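Local coordinates for protein afamin (Homo sapiens, PDB 6FAK) that carries hydrophobic molecules in body fluids, binds vitamin E and keeps lipidated Wnt proteins soluble and active, at residues A37-E40 with E41-K44; E43-V46 with K47-E51; F231-L234 with I235-V238; F330-F333 with T334-Y337; L530-L533 with V534-K537. One frame throughout, in Å; residues are numbered along the deposited sequence.

Contact 1 (A37-E40 with E41-K44)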
loop_
_atom_site.group_PDB
_atom_site.type_symbol
_atom_site.label_atom_id
_atom_site.label_comp_id
_atom_site.label_asym_id
_atom_site.label_seq_id
_atom_site.Cartn_x
_atom_site.Cartn_y
_atom_site.Cartn_z
ATOM N N ALA A 37 22.853 3.009 1.183
ATOM C CA ALA A 37 23.778 3.874 0.446
ATOM C C ALA A 37 23.639 5.357 0.827
ATOM O O ALA A 37 22.516 5.854 1.097
ATOM C CB ALA A 37 23.649 3.694 -1.050
ATOM N N THR A 38 24.797 6.036 0.885
ATOM C CA THR A 38 24.900 7.418 1.287
ATOM C C THR A 38 24.606 8.292 0.079
ATOM O O THR A 38 24.626 7.837 -1.063
ATOM C CB THR A 38 26.338 7.759 1.818
ATOM O OG1 THR A 38 27.297 7.511 0.777
ATOM C CG2 THR A 38 26.715 6.886 3.025
ATOM N N PHE A 39 24.357 9.561 0.331
ATOM C CA PHE A 39 24.127 10.534 -0.752
ATOM C C PHE A 39 25.331 10.765 -1.666
ATOM O O PHE A 39 25.167 10.955 -2.872
ATOM C CB PHE A 39 23.589 11.878 -0.224
ATOM C CG PHE A 39 23.098 12.784 -1.322
ATOM C CD1 PHE A 39 21.855 12.584 -1.905
ATOM C CD2 PHE A 39 23.933 13.780 -1.849
ATOM C CE1 PHE A 39 21.415 13.394 -2.940
ATOM C CE2 PHE A 39 23.499 14.598 -2.883
ATOM C CZ PHE A 39 22.226 14.403 -3.430
ATOM N N GLU A 40 26.528 10.723 -1.103
ATOM C CA GLU A 40 27.749 10.790 -1.912
ATOM C C GLU A 40 27.825 9.645 -2.904
ATOM O O GLU A 40 28.240 9.829 -4.064
ATOM C CB GLU A 40 29.001 10.776 -1.025
ATOM C CG GLU A 40 29.191 12.067 -0.242
ATOM C CD GLU A 40 30.502 12.128 0.539
ATOM O OE1 GLU A 40 30.838 13.237 1.020
ATOM O OE2 GLU A 40 31.191 11.087 0.682
ATOM N N GLU A 41 27.441 8.448 -2.447
ATOM C CA GLU A 41 27.401 7.280 -3.325
ATOM C C GLU A 41 26.399 7.481 -4.476
ATOM O O GLU A 41 26.699 7.135 -5.615
ATOM C CB GLU A 41 27.191 5.986 -2.504
ATOM C CG GLU A 41 28.383 5.671 -1.573
ATOM C CD GLU A 41 28.119 4.620 -0.476
ATOM O OE1 GLU A 41 26.961 4.296 -0.124
ATOM O OE2 GLU A 41 29.114 4.078 0.059
ATOM N N MET A 42 25.253 8.100 -4.209
ATOM C CA MET A 42 24.256 8.380 -5.242
ATOM C C MET A 42 24.851 9.174 -6.422
ATOM O O MET A 42 24.657 8.812 -7.579
ATOM C CB MET A 42 23.052 9.165 -4.672
ATOM C CG MET A 42 22.222 8.521 -3.590
ATOM S SD MET A 42 21.200 7.206 -4.245
ATOM C CE MET A 42 21.654 5.861 -3.177
ATOM N N GLU A 43 25.590 10.232 -6.091
ATOM C CA GLU A 43 26.229 11.140 -7.044
ATOM C C GLU A 43 27.155 10.419 -8.025
ATOM O O GLU A 43 27.136 10.702 -9.228
ATOM C CB GLU A 43 27.003 12.241 -6.284
ATOM C CG GLU A 43 26.136 13.228 -5.474
ATOM C CD GLU A 43 26.955 14.198 -4.609
ATOM O OE1 GLU A 43 27.946 13.776 -3.947
ATOM O OE2 GLU A 43 26.601 15.396 -4.566
ATOM N N LYS A 44 27.916 9.444 -7.529
ATOM C CA LYS A 44 28.785 8.662 -8.380
ATOM C C LYS A 44 28.016 7.808 -9.384
ATOM O O LYS A 44 28.423 7.722 -10.547
ATOM C CB LYS A 44 29.692 7.782 -7.534
ATOM C CG LYS A 44 30.645 8.567 -6.635
ATOM C CD LYS A 44 31.811 7.711 -6.138
ATOM C CE LYS A 44 31.402 6.782 -5.009
ATOM N NZ LYS A 44 31.320 7.491 -3.698
#
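T38 and M42 close the first turn of helix 39-58: M42 N donates to T38 O at 3.2 Å, and the next bond along, from E43 N to F39 O, is weak. T38 stands at the N-cap, and its side chain and that of E41 trade bonds with each other's backbone. T38 OG1, tucked between its own N and carbonyl carbon (chi1 60°), accepts a weak bond from E41 N at 3.4 Å. In return T38 N donates to E41 OE1 at 3.0 Å, with a fairly straight N-H...O angle of 165° and the amide coming in from above the carboxylate plane. This reciprocal pair is a capping box, and it gives helix-start amides acceptors where no earlier turn exists. The E41 chain runs back past the T38 hydroxyl, its CG 3.2 Å from T38 OG1. The carboxylate has further partners, K86 in a salt bridge at OE2 and H87 in a hydrogen bond at OE1, so the cap is tied to a neighbouring part of the first albumin domain. On the buried side, M42 bends back until its CE lies 3.6 Å from A37 CB, and both residues rest on F30 of helix 22-33. The F39 ring brings its CE2 to 3.6 Å from E43 OE2, the two side chains crossing at about a right angle; beyond them, F39 meets Y143 edge-to-face.

Contact 2 (E43-V46 with K47-E51)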
loop_
_atom_site.group_PDB
_atom_site.type_symbol
_atom_site.label_atom_id
_atom_site.label_comp_id
_atom_site.label_asym_id
_atom_site.label_seq_id
_atom_site.Cartn_x
_atom_site.Cartn_y
_atom_site.Cartn_z
ATOM N N GLU A 43 25.590 10.232 -6.091
ATOM C CA GLU A 43 26.229 11.140 -7.044
ATOM C C GLU A 43 27.155 10.419 -8.025
ATOM O O GLU A 43 27.136 10.702 -9.228
ATOM C CB GLU A 43 27.003 12.241 -6.284
ATOM C CG GLU A 43 26.136 13.228 -5.474
ATOM C CD GLU A 43 26.955 14.198 -4.609
ATOM O OE1 GLU A 43 27.946 13.776 -3.947
ATOM O OE2 GLU A 43 26.601 15.396 -4.566
ATOM N N LYS A 44 27.916 9.444 -7.529
ATOM C CA LYS A 44 28.785 8.662 -8.380
ATOM C C LYS A 44 28.016 7.808 -9.384
ATOM O O LYS A 44 28.423 7.722 -10.547
ATOM C CB LYS A 44 29.692 7.782 -7.534
ATOM C CG LYS A 44 30.645 8.567 -6.635
ATOM C CD LYS A 44 31.811 7.711 -6.138
ATOM C CE LYS A 44 31.402 6.782 -5.009
ATOM N NZ LYS A 44 31.320 7.491 -3.698
ATOM N N LEU A 45 26.904 7.177 -8.964
ATOM C CA LEU A 45 26.045 6.468 -9.940
ATOM C C LEU A 45 25.414 7.440 -10.960
ATOM O O LEU A 45 25.315 7.116 -12.158
ATOM C CB LEU A 45 24.970 5.620 -9.279
ATOM C CG LEU A 45 24.098 4.724 -10.205
ATOM C CD1 LEU A 45 24.896 3.687 -10.980
ATOM C CD2 LEU A 45 23.031 4.004 -9.397
ATOM N N VAL A 46 24.960 8.600 -10.491
ATOM C CA VAL A 46 24.388 9.609 -11.409
ATOM C C VAL A 46 25.351 9.849 -12.589
ATOM O O VAL A 46 24.943 9.734 -13.755
ATOM C CB VAL A 46 23.988 10.905 -10.674
ATOM C CG1 VAL A 46 23.622 12.014 -11.651
ATOM C CG2 VAL A 46 22.773 10.635 -9.781
ATOM N N LYS A 47 26.629 10.087 -12.284
ATOM C CA LYS A 47 27.643 10.367 -13.330
ATOM C C LYS A 47 27.746 9.192 -14.310
ATOM O O LYS A 47 27.728 9.401 -15.521
ATOM C CB LYS A 47 29.024 10.677 -12.739
ATOM C CG LYS A 47 29.121 11.836 -11.748
ATOM C CD LYS A 47 28.718 13.190 -12.324
ATOM C CE LYS A 47 27.259 13.572 -12.046
ATOM N NZ LYS A 47 26.887 13.564 -10.598
ATOM N N ASP A 48 27.779 7.962 -13.790
ATOM C CA ASP A 48 27.780 6.759 -14.646
ATOM C C ASP A 48 26.590 6.621 -15.589
ATOM O O ASP A 48 26.768 6.214 -16.737
ATOM C CB ASP A 48 27.871 5.479 -13.816
ATOM C CG ASP A 48 29.202 5.325 -13.112
ATOM O OD1 ASP A 48 30.118 6.133 -13.369
ATOM O OD2 ASP A 48 29.333 4.364 -12.317
ATOM N N MET A 49 25.386 6.920 -15.115
ATOM C CA MET A 49 24.189 6.806 -15.964
ATOM C C MET A 49 24.029 7.968 -16.976
ATOM O O MET A 49 23.566 7.745 -18.103
ATOM C CB MET A 49 22.929 6.672 -15.096
ATOM C CG MET A 49 22.920 5.432 -14.233
ATOM S SD MET A 49 22.885 3.880 -15.163
ATOM C CE MET A 49 21.376 4.089 -16.094
ATOM N N VAL A 50 24.389 9.192 -16.584
ATOM C CA VAL A 50 24.482 10.293 -17.522
ATOM C C VAL A 50 25.428 9.880 -18.667
ATOM O O VAL A 50 25.051 9.944 -19.841
ATOM C CB VAL A 50 24.960 11.604 -16.835
ATOM C CG1 VAL A 50 25.401 12.647 -17.869
ATOM C CG2 VAL A 50 23.869 12.172 -15.941
ATOM N N GLU A 51 26.623 9.403 -18.322
ATOM C CA GLU A 51 27.587 8.974 -19.345
ATOM C C GLU A 51 27.006 7.884 -20.265
ATOM O O GLU A 51 27.111 8.003 -21.483
ATOM C CB GLU A 51 28.927 8.550 -18.719
ATOM C CG GLU A 51 29.686 9.741 -18.130
ATOM C CD GLU A 51 30.939 9.350 -17.369
ATOM O OE1 GLU A 51 31.823 8.711 -17.975
ATOM O OE2 GLU A 51 31.051 9.700 -16.174
#
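K47 folds back onto the turn that precedes it and holds E43 O with two nitrogens. Among the polar bonds this is the one that involves a side chain: K47 NZ reaches E43 O at 3.2 Å, while K47 N makes the ordinary helical bond to the same oxygen, also at 3.2 Å. The two donors arrive from opposite faces of the carbonyl plane, the ammonium tilted 30° from it. Bends at chi2, chi3 and chi4 curl the lysine round so that NZ comes back to the backbone, with its CG packed 3.4 Å from E43 O on the way. In this position K47 NZ also lies 3.8 Å from V46 CG1. The remaining polar contacts are backbone bonds of helix 39-58: M49 N to L45 O, V50 N to V46 O at 2.9 Å, and a weak one from D48 N to K44 O.

Apolar contacts follow the same i to i+4 spacing. L45 and M49 lie side by side and point the same way, L45 CD1 being 4.2 Å from M49 CG. Both lean on T26 of helix 22-33 and on K76 of helix 69-78, which places this strip of the helix between two others of the first albumin domain. V46 CG1 approaches V50 CG2 at 4.3 Å.

The charged ends of E43 and K47 stand 6.3 Å apart, E43 OE2 to K47 NZ, too far for a salt bridge. The lysine charge is therefore probably eased mainly by a main-chain oxygen, the glutamate adding at most a weak, longer-range attraction.

Contact 3 (F231-L234 with I235-V238)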
loop_
_atom_site.group_PDB
_atom_site.type_symbol
_atom_site.label_atom_id
_atom_site.label_comp_id
_atom_site.label_asym_id
_atom_site.label_seq_id
_atom_site.Cartn_x
_atom_site.Cartn_y
_atom_site.Cartn_z
ATOM N N PHE A 231 -15.084 -5.436 -24.407
ATOM C CA PHE A 231 -14.312 -6.509 -23.783
ATOM C C PHE A 231 -12.908 -6.668 -24.400
ATOM O O PHE A 231 -11.916 -6.712 -23.690
ATOM C CB PHE A 231 -15.109 -7.811 -23.775
ATOM C CG PHE A 231 -14.408 -8.950 -23.082
ATOM C CD1 PHE A 231 -14.148 -8.889 -21.727
ATOM C CD2 PHE A 231 -14.021 -10.080 -23.775
ATOM C CE1 PHE A 231 -13.498 -9.921 -21.083
ATOM C CE2 PHE A 231 -13.383 -11.121 -23.131
ATOM C CZ PHE A 231 -13.119 -11.036 -21.780
ATOM N N LYS A 232 -12.828 -6.749 -25.718
ATOM C CA LYS A 232 -11.552 -6.929 -26.376
ATOM C C LYS A 232 -10.560 -5.807 -26.062
ATOM O O LYS A 232 -9.377 -6.071 -25.837
ATOM C CB LYS A 232 -11.731 -7.112 -27.894
ATOM C CG LYS A 232 -12.233 -8.476 -28.224
ATOM C CD LYS A 232 -12.445 -8.681 -29.733
ATOM C CE LYS A 232 -11.206 -8.574 -30.643
ATOM N NZ LYS A 232 -10.224 -9.682 -30.538
ATOM N N GLU A 233 -11.028 -4.554 -26.068
ATOM C CA GLU A 233 -10.196 -3.401 -25.742
ATOM C C GLU A 233 -9.750 -3.443 -24.248
ATOM O O GLU A 233 -8.611 -3.157 -23.969
ATOM C CB GLU A 233 -10.930 -2.095 -26.015
ATOM C CG GLU A 233 -10.052 -0.871 -25.974
ATOM C CD GLU A 233 -8.948 -0.910 -27.033
ATOM O OE1 GLU A 233 -9.270 -0.945 -28.247
ATOM O OE2 GLU A 233 -7.756 -0.913 -26.651
ATOM N N LEU A 234 -10.660 -3.796 -23.348
ATOM C CA LEU A 234 -10.340 -4.032 -21.928
ATOM C C LEU A 234 -9.239 -5.095 -21.741
ATOM O O LEU A 234 -8.248 -4.890 -20.998
ATOM C CB LEU A 234 -11.623 -4.410 -21.192
ATOM C CG LEU A 234 -11.717 -4.657 -19.679
ATOM C CD1 LEU A 234 -11.268 -6.011 -19.296
ATOM C CD2 LEU A 234 -10.930 -3.626 -18.927
ATOM N N ILE A 235 -9.376 -6.227 -22.419
ATOM C CA ILE A 235 -8.349 -7.271 -22.322
ATOM C C ILE A 235 -7.016 -6.754 -22.822
ATOM O O ILE A 235 -6.004 -6.951 -22.177
ATOM C CB ILE A 235 -8.740 -8.606 -23.002
ATOM C CG1 ILE A 235 -9.904 -9.240 -22.255
ATOM C CG2 ILE A 235 -7.559 -9.562 -23.110
ATOM C CD1 ILE A 235 -9.713 -9.495 -20.786
ATOM N N SER A 236 -7.028 -6.001 -23.898
ATOM C CA SER A 236 -5.817 -5.401 -24.411
ATOM C C SER A 236 -5.148 -4.434 -23.404
ATOM O O SER A 236 -3.912 -4.468 -23.204
ATOM C CB SER A 236 -6.122 -4.695 -25.743
ATOM O OG SER A 236 -4.922 -4.238 -26.299
ATOM N N LEU A 237 -5.976 -3.638 -22.735
ATOM C CA LEU A 237 -5.514 -2.686 -21.732
ATOM C C LEU A 237 -4.966 -3.423 -20.504
ATOM O O LEU A 237 -3.937 -3.035 -19.958
ATOM C CB LEU A 237 -6.640 -1.738 -21.345
ATOM C CG LEU A 237 -6.391 -0.605 -20.372
ATOM C CD1 LEU A 237 -5.247 0.286 -20.865
ATOM C CD2 LEU A 237 -7.663 0.187 -20.141
ATOM N N VAL A 238 -5.664 -4.471 -20.089
ATOM C CA VAL A 238 -5.245 -5.305 -18.988
ATOM C C VAL A 238 -3.858 -5.902 -19.231
ATOM O O VAL A 238 -3.060 -5.962 -18.279
ATOM C CB VAL A 238 -6.254 -6.399 -18.660
ATOM C CG1 VAL A 238 -5.650 -7.504 -17.771
ATOM C CG2 VAL A 238 -7.477 -5.785 -18.012
#
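The F231 ring and the I235 side chain lie alongside each other, pointing the same way, and make the close-packed part of this helix start. I235 CG1 sits over one face of the ring, 3.9 Å from its centroid and 20° off the normal, a CH-pi contact displaced toward the rim at CZ. I235 CD1 continues along the same side, 3.8 Å from F231 CE1. With its CG trans to the backbone N (chi1 -177°), F231 swings its ring forward along the helix to meet I235 one turn on. Underneath, I235 N bonds to F231 O at 2.9 Å. Farther along the buried flank, L234 CD1 touches V238 CG2 at 4.0 Å, and V238 CG2 presses to 3.2 Å from L234 O, beside the bond from V238 N to L234 O.

This is the first part of helix 231-250, within the region that forms the binding pocket for hydrophobic ligands. L234 and V238 pack on L222 of helix 216-225, whereas F231 meets helix 326-339, where it has a cation-pi partner in K332. An alanine in place of F231 is likely to leave I235 CG1 without its CH-pi face and the K332 ammonium, on the other side of the ring, without its cation-pi partner.

The K232, E233 and S236 side is looser. K232 is exposed and its side chain leads away from 235-238. E233 comes no nearer than 4.2 Å, OE2 to S236 CB; that same OE2 is hydrogen-bonded by H266. S236 CB rests 3.4 Å from E233 O, over the backbone.

Contact 4 (F330-F333 with T334-Y337)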
loop_
_atom_site.group_PDB
_atom_site.type_symbol
_atom_site.label_atom_id
_atom_site.label_comp_id
_atom_site.label_asym_id
_atom_site.label_seq_id
_atom_site.Cartn_x
_atom_site.Cartn_y
_atom_site.Cartn_z
ATOM N N PHE A 330 -14.203 -16.639 -17.400
ATOM C CA PHE A 330 -14.193 -15.906 -16.100
ATOM C C PHE A 330 -13.752 -14.425 -16.179
ATOM O O PHE A 330 -14.241 -13.584 -15.403
ATOM C CB PHE A 330 -13.446 -16.704 -15.000
ATOM C CG PHE A 330 -14.148 -17.988 -14.611
ATOM C CD1 PHE A 330 -15.399 -17.957 -14.034
ATOM C CD2 PHE A 330 -13.556 -19.233 -14.837
ATOM C CE1 PHE A 330 -16.069 -19.146 -13.723
ATOM C CE2 PHE A 330 -14.195 -20.404 -14.527
ATOM C CZ PHE A 330 -15.470 -20.368 -13.985
ATOM N N ALA A 331 -12.829 -14.116 -17.070
ATOM C CA ALA A 331 -12.520 -12.700 -17.364
ATOM C C ALA A 331 -13.739 -11.918 -17.855
ATOM O O ALA A 331 -13.986 -10.794 -17.406
ATOM C CB ALA A 331 -11.370 -12.583 -18.379
ATOM N N LYS A 332 -14.503 -12.519 -18.783
ATOM C CA LYS A 332 -15.722 -11.905 -19.261
ATOM C C LYS A 332 -16.783 -11.755 -18.150
ATOM O O LYS A 332 -17.471 -10.729 -18.068
ATOM C CB LYS A 332 -16.324 -12.671 -20.434
ATOM C CG LYS A 332 -17.302 -11.799 -21.207
ATOM C CD LYS A 332 -17.706 -12.390 -22.531
ATOM C CE LYS A 332 -18.312 -11.311 -23.464
ATOM N NZ LYS A 332 -19.099 -10.229 -22.797
ATOM N N PHE A 333 -16.941 -12.774 -17.322
ATOM C CA PHE A 333 -17.818 -12.661 -16.146
ATOM C C PHE A 333 -17.376 -11.499 -15.232
ATOM O O PHE A 333 -18.186 -10.667 -14.843
ATOM C CB PHE A 333 -17.867 -13.962 -15.334
ATOM C CG PHE A 333 -18.641 -13.804 -14.058
ATOM C CD1 PHE A 333 -20.027 -13.757 -14.078
ATOM C CD2 PHE A 333 -17.962 -13.613 -12.833
ATOM C CE1 PHE A 333 -20.735 -13.568 -12.895
ATOM C CE2 PHE A 333 -18.658 -13.445 -11.657
ATOM C CZ PHE A 333 -20.041 -13.413 -11.672
ATOM N N THR A 334 -16.079 -11.409 -14.985
ATOM C CA THR A 334 -15.547 -10.407 -14.097
ATOM C C THR A 334 -15.835 -8.984 -14.695
ATOM O O THR A 334 -16.330 -8.099 -14.012
ATOM C CB THR A 334 -14.045 -10.627 -13.834
ATOM O OG1 THR A 334 -13.776 -11.963 -13.339
ATOM C CG2 THR A 334 -13.546 -9.556 -12.866
ATOM N N PHE A 335 -15.566 -8.843 -15.999
ATOM C CA PHE A 335 -15.884 -7.630 -16.777
ATOM C C PHE A 335 -17.359 -7.230 -16.636
ATOM O O PHE A 335 -17.687 -6.099 -16.226
ATOM C CB PHE A 335 -15.488 -7.845 -18.230
ATOM C CG PHE A 335 -16.076 -6.872 -19.186
ATOM C CD1 PHE A 335 -15.664 -5.540 -19.186
ATOM C CD2 PHE A 335 -17.028 -7.284 -20.121
ATOM C CE1 PHE A 335 -16.204 -4.645 -20.125
ATOM C CE2 PHE A 335 -17.563 -6.398 -21.042
ATOM C CZ PHE A 335 -17.160 -5.072 -21.046
ATOM N N GLU A 336 -18.235 -8.154 -16.988
ATOM C CA GLU A 336 -19.679 -7.859 -17.005
ATOM C C GLU A 336 -20.215 -7.573 -15.588
ATOM O O GLU A 336 -20.994 -6.598 -15.403
ATOM C CB GLU A 336 -20.465 -9.003 -17.644
ATOM C CG GLU A 336 -20.238 -9.189 -19.147
ATOM C CD GLU A 336 -20.671 -7.983 -20.009
ATOM O OE1 GLU A 336 -21.376 -7.099 -19.530
ATOM O OE2 GLU A 336 -20.295 -7.904 -21.200
ATOM N N TYR A 337 -19.798 -8.385 -14.603
ATOM C CA TYR A 337 -20.276 -8.222 -13.225
ATOM C C TYR A 337 -19.705 -6.941 -12.587
ATOM O O TYR A 337 -20.453 -6.162 -11.944
ATOM C CB TYR A 337 -19.963 -9.469 -12.356
ATOM C CG TYR A 337 -20.823 -9.542 -11.116
ATOM C CD1 TYR A 337 -20.483 -8.851 -9.971
ATOM C CD2 TYR A 337 -22.058 -10.239 -11.129
ATOM C CE1 TYR A 337 -21.304 -8.846 -8.855
ATOM C CE2 TYR A 337 -22.894 -10.258 -9.983
ATOM C CZ TYR A 337 -22.479 -9.579 -8.842
ATOM O OH TYR A 337 -23.264 -9.540 -7.701
#
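T334 returns to the carbonyl of F330 twice, and that is where the hydrogen bonds of this turn are densest. T334 OG1 donates to F330 O at 2.7 Å and T334 N to the same oxygen at 2.9 Å, reaching it from opposite faces of the carbonyl plane. A chi1 of -55° sets the hydroxyl beside the backbone N and lets it bend back. Regular helical bonds follow from F335, E336 and Y337.

Charge pairing runs along another flank. K332 and E336 lie side by side, and K332 NZ makes a salt bridge to E336 OE2 at 3.1 Å. The other oxygen, E336 OE1, is shared by R339 and R340.

The aromatic contact joins F333 and Y337. Y337 CB stands over one face of the F333 ring, 4.2 Å from its centroid, in a CH-pi contact; the rings themselves meet obliquely, planes 33° apart, with F333 CZ 3.8 Å from Y337 CD2. F333 also stacks on Y356 of helix 346-363, and Y337 on H341. Replacing F333 by a serine would probably leave Y337 CB without the ring face it packs on and Y356 without its stacking partner.

Helix 326-339 of the second albumin domain thus separates its chemistry by flank: the hydroxyl of a buried threonine is satisfied by its own helix, and E336 probably keeps its negative charge among three cations.

Contact 5 (L530-L533 with V534-K537)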
loop_
_atom_site.group_PDB
_atom_site.type_symbol
_atom_site.label_atom_id
_atom_site.label_comp_id
_atom_site.label_asym_id
_atom_site.label_seq_id
_atom_site.Cartn_x
_atom_site.Cartn_y
_atom_site.Cartn_z
ATOM N N LEU A 530 -0.397 0.890 24.662
ATOM C CA LEU A 530 -1.461 -0.112 24.609
ATOM C C LEU A 530 -0.986 -1.446 24.033
ATOM O O LEU A 530 -1.294 -2.505 24.597
ATOM C CB LEU A 530 -2.659 0.383 23.856
ATOM C CG LEU A 530 -3.814 -0.608 23.757
ATOM C CD1 LEU A 530 -4.352 -1.169 25.065
ATOM C CD2 LEU A 530 -4.947 0.086 23.043
ATOM N N VAL A 531 -0.217 -1.374 22.941
ATOM C CA VAL A 531 0.304 -2.547 22.319
ATOM C C VAL A 531 1.239 -3.291 23.273
ATOM O O VAL A 531 1.081 -4.510 23.453
ATOM C CB VAL A 531 0.936 -2.252 20.942
ATOM C CG1 VAL A 531 1.724 -3.437 20.389
ATOM C CG2 VAL A 531 -0.160 -1.869 19.967
ATOM N N ASN A 532 2.191 -2.587 23.853
ATOM C CA ASN A 532 3.104 -3.203 24.848
ATOM C C ASN A 532 2.355 -3.815 26.045
ATOM O O ASN A 532 2.669 -4.918 26.507
ATOM C CB ASN A 532 4.198 -2.221 25.296
ATOM C CG ASN A 532 5.164 -1.883 24.177
ATOM O OD1 ASN A 532 5.507 -2.760 23.369
ATOM N ND2 ASN A 532 5.629 -0.644 24.130
ATOM N N LEU A 533 1.313 -3.134 26.501
ATOM C CA LEU A 533 0.467 -3.655 27.569
ATOM C C LEU A 533 -0.206 -4.988 27.216
ATOM O O LEU A 533 -0.247 -5.936 28.076
ATOM C CB LEU A 533 -0.595 -2.628 27.957
ATOM C CG LEU A 533 -1.396 -2.960 29.200
ATOM C CD1 LEU A 533 -0.522 -2.958 30.453
ATOM C CD2 LEU A 533 -2.543 -1.957 29.296
ATOM N N VAL A 534 -0.707 -5.066 25.974
ATOM C CA VAL A 534 -1.387 -6.245 25.480
ATOM C C VAL A 534 -0.380 -7.394 25.361
ATOM O O VAL A 534 -0.727 -8.520 25.688
ATOM C CB VAL A 534 -2.152 -6.043 24.146
ATOM C CG1 VAL A 534 -2.762 -7.326 23.687
ATOM C CG2 VAL A 534 -3.316 -5.064 24.316
ATOM N N LYS A 535 0.842 -7.115 24.898
ATOM C CA LYS A 535 1.904 -8.156 24.850
ATOM C C LYS A 535 2.186 -8.626 26.259
ATOM O O LYS A 535 2.214 -9.844 26.544
ATOM C CB LYS A 535 3.184 -7.617 24.225
ATOM C CG LYS A 535 3.095 -7.442 22.722
ATOM C CD LYS A 535 4.341 -6.862 22.129
ATOM C CE LYS A 535 4.213 -6.797 20.635
ATOM N NZ LYS A 535 5.432 -6.275 20.019
ATOM N N LEU A 536 2.375 -7.668 27.146
ATOM C CA LEU A 536 2.722 -8.002 28.539
ATOM C C LEU A 536 1.631 -8.876 29.228
ATOM O O LEU A 536 1.942 -9.893 29.856
ATOM C CB LEU A 536 3.019 -6.756 29.328
ATOM C CG LEU A 536 3.243 -7.054 30.844
ATOM C CD1 LEU A 536 4.466 -7.909 31.104
ATOM C CD2 LEU A 536 3.302 -5.736 31.590
ATOM N N LYS A 537 0.381 -8.501 29.029
ATOM C CA LYS A 537 -0.782 -9.108 29.654
ATOM C C LYS A 537 -1.667 -9.851 28.632
ATOM O O LYS A 537 -2.903 -9.779 28.698
ATOM C CB LYS A 537 -1.579 -7.992 30.326
ATOM C CG LYS A 537 -0.820 -7.195 31.373
ATOM C CD LYS A 537 -0.431 -8.086 32.531
ATOM C CE LYS A 537 -0.309 -7.282 33.834
ATOM N NZ LYS A 537 0.670 -7.930 34.735
#
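K537 N reaches L533 O at 2.8 Å, a bond as short as that from L536 N to N532 O, and it is made just where the chain leaves helix 521-536. K537 is the first residue after the helix to leave helical backbone angles, yet its CB still lies 3.3 Å from L533 O. Its ammonium goes off to hydrogen-bond I576 O.

Between the side chains the touches are apolar and light. L530 and V534 cross at an angle, L530 CD1 coming to 4.1 Å from V534 CG2; that methyl also settles 3.3 Å from L530 O, since chi1 of V534 (177°) turns CG2 back beside its own backbone N. V531 and K535 run alongside, with V531 CG1 4.2 Å from K535 CE. K535 is stretched out beyond CG, which takes its CE past the valine and carries the buried ammonium on to L421 O and T423 OG1, both of which accept hydrogen bonds from NZ. N532 OD1 is hydrogen-bonded to the same T423 hydroxyl, and K535 CD passes 4.4 Å from that OD1.

In the third albumin domain this end of the helix is enclosed on several sides. V531, V534 and K535 rest on T415 of helix 376-417, and V531 and K535 also on L426 of helix 423-440. F503, in the short strand 503-504, packs against N532, K535 and L536, while L533 touches I576 in a loop.

In the fold
All five are local contacts between successive turns of a helix, the first taking in its N-cap and the fifth the residue after its end. Contacts 1 and 2 share E43 and K44 on helix 39-58, in the first albumin domain; contacts 3 and 4 are in the second and contact 5 in the third. Contacts 3 and 4 touch, F231 CE1 lying 3.5 Å from K332 CA, so helices 231-250 and 326-339 meet there. Contacts 4 and 5 are mostly buried, the former rich in aromatic rings and the latter aliphatic. The other three are partly buried: charged residues line the outer side of contacts 1 and 2, while contact 3 sets an aromatic-aliphatic pair at the helix junction.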